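Autoinducer 2-binding protein LsrB (Clostridium saccharobutylicum DSM 13864, PDB 6DSP) binds the quorum-sensing signal autoinducer-2 in its tetrahydroxytetrahydrofuran form, as a receptor of the bacterial solute-binding protein 2 family. Local coordinates at residues Q172-G175 against E176-I179. Sequence-based numbering, arbitrary orientation.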
loop_
_atom_site.group_PDB
_atom_site.type_symbol
_atom_site.label_atom_id
_atom_site.label_comp_id
_atom_site.label_asym_id
_atom_site.label_seq_id
_atom_site.Cartn_x
_atom_site.Cartn_y
_atom_site.Cartn_z
ATOM N N GLN A 172 -8.718 -2.318 6.179
ATOM C CA GLN A 172 -9.835 -3.230 6.371
ATOM C C GLN A 172 -10.594 -2.870 7.633
ATOM O O GLN A 172 -11.821 -2.790 7.616
ATOM C CB GLN A 172 -9.325 -4.671 6.402
ATOM C CG GLN A 172 -10.395 -5.719 6.327
ATOM C CD GLN A 172 -10.985 -6.151 7.641
ATOM O OE1 GLN A 172 -10.764 -5.557 8.663
ATOM N NE2 GLN A 172 -11.782 -7.198 7.583
ATOM N N VAL A 173 -9.880 -2.559 8.702
ATOM C CA VAL A 173 -10.562 -2.229 9.955
ATOM C C VAL A 173 -11.414 -0.983 9.784
ATOM O O VAL A 173 -12.576 -0.941 10.212
ATOM C CB VAL A 173 -9.540 -2.081 11.095
ATOM C CG1 VAL A 173 -10.192 -1.455 12.296
ATOM C CG2 VAL A 173 -8.952 -3.441 11.440
ATOM N N GLU A 174 -10.856 0.052 9.160
ATOM C CA GLU A 174 -11.609 1.289 8.980
ATOM C C GLU A 174 -12.707 1.131 7.942
ATOM O O GLU A 174 -13.802 1.695 8.116
ATOM C CB GLU A 174 -10.666 2.418 8.589
ATOM C CG GLU A 174 -9.755 2.858 9.747
ATOM C CD GLU A 174 -10.561 3.237 10.977
ATOM O OE1 GLU A 174 -11.552 3.966 10.816
ATOM O OE2 GLU A 174 -10.231 2.750 12.081
ATOM N N GLY A 175 -12.457 0.374 6.872
ATOM C CA GLY A 175 -13.488 0.152 5.872
ATOM C C GLY A 175 -14.659 -0.631 6.429
ATOM O O GLY A 175 -15.815 -0.326 6.130
ATOM N N GLU A 176 -14.379 -1.628 7.269
ATOM C CA GLU A 176 -15.452 -2.386 7.902
ATOM C C GLU A 176 -16.275 -1.509 8.835
ATOM O O GLU A 176 -17.500 -1.630 8.872
ATOM C CB GLU A 176 -14.904 -3.592 8.666
ATOM C CG GLU A 176 -14.492 -4.764 7.793
ATOM C CD GLU A 176 -15.706 -5.443 7.159
ATOM O OE1 GLU A 176 -16.029 -5.090 6.040
ATOM O OE2 GLU A 176 -16.392 -6.282 7.795
ATOM N N LYS A 177 -15.625 -0.652 9.630
ATOM C CA LYS A 177 -16.382 0.257 10.491
ATOM C C LYS A 177 -17.279 1.163 9.658
ATOM O O LYS A 177 -18.443 1.413 10.016
ATOM C CB LYS A 177 -15.407 1.096 11.321
ATOM C CG LYS A 177 -14.689 0.371 12.429
ATOM C CD LYS A 177 -13.753 1.370 13.109
ATOM C CE LYS A 177 -12.856 0.730 14.132
ATOM N NZ LYS A 177 -11.752 1.683 14.511
ATOM N N TYR A 178 -16.760 1.658 8.542
ATOM C CA TYR A 178 -17.513 2.548 7.670
ATOM C C TYR A 178 -18.700 1.823 7.057
ATOM O O TYR A 178 -19.823 2.349 7.050
ATOM C CB TYR A 178 -16.571 3.090 6.603
ATOM C CG TYR A 178 -17.160 4.063 5.600
ATOM C CD1 TYR A 178 -17.533 5.359 5.973
ATOM C CD2 TYR A 178 -17.304 3.698 4.269
ATOM C CE1 TYR A 178 -18.030 6.240 5.052
ATOM C CE2 TYR A 178 -17.801 4.572 3.351
ATOM C CZ TYR A 178 -18.165 5.847 3.740
ATOM O OH TYR A 178 -18.634 6.737 2.821
ATOM N N ILE A 179 -18.480 0.612 6.544
ATOM C CA ILE A 179 -19.585 -0.170 5.980
ATOM C C ILE A 179 -20.655 -0.422 7.028
ATOM O O ILE A 179 -21.856 -0.263 6.769
ATOM C CB ILE A 179 -19.070 -1.498 5.389
ATOM C CG1 ILE A 179 -18.244 -1.224 4.125
ATOM C CG2 ILE A 179 -20.238 -2.452 5.090
ATOM C CD1 ILE A 179 -17.474 -2.437 3.623
#
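Helix 166-182 is the crossover helix of the beta-alpha-beta unit formed with strands 155-160 and 187-195, and here two of its turns hold Lys177 against Glu174 and Glu176 against Gln172. Four successive i to i+4 backbone bonds run through them. Glu176 N donates to Gln172 O at 2.8 Å, Lys177 N to Val173 O, Tyr178 N to Glu174 O, and Ile179 N to Gly175 O at 2.9 Å. Asp167, Gln168 and Trp171, just before them on the same helix, line the autoinducer-2 pocket; the side chain of Gln172 is about 11 Å from the ligand.

On the outer side, Lys177 NZ makes a salt bridge to Glu174 OE2 at 3.1 Å. The ammonium meets the syn side of the carboxylate, 24° out of its plane. The lysine chain, extended beyond CG, slants back toward the N-terminal end and outward, which carries NZ to Glu174. Glu174 is bent at chi2 (-55°), which folds its carboxylate round to meet that chain. Val173 lies alongside the lysine, and its CG1 touches Lys177 CE at 3.9 Å.

On the inner side, the amide of Gln172 rests on the aliphatic part of Glu176, with NE2 3.6 Å from Glu176 CG. The amide and carboxylate planes are 34° apart, and each group has its hydrogen bonds elsewhere. Gln172 NE2 donates to Asn193 OD1. Glu176 OE1 is bonded to Tyr156 OH and Trp158 NE1, and OE2 to Asn188 ND2. Ile179 packs on Tyr156 and on Val135 of helix 127-144, and Tyr178 also reaches that helix.

Glu174 pairs with an exposed lysine, where solvent would probably weaken the attraction. Three uncharged groups fix the carboxylate of Glu176 and tie the helix to both flanking strands; Lys180 adds a long, weak ion pair.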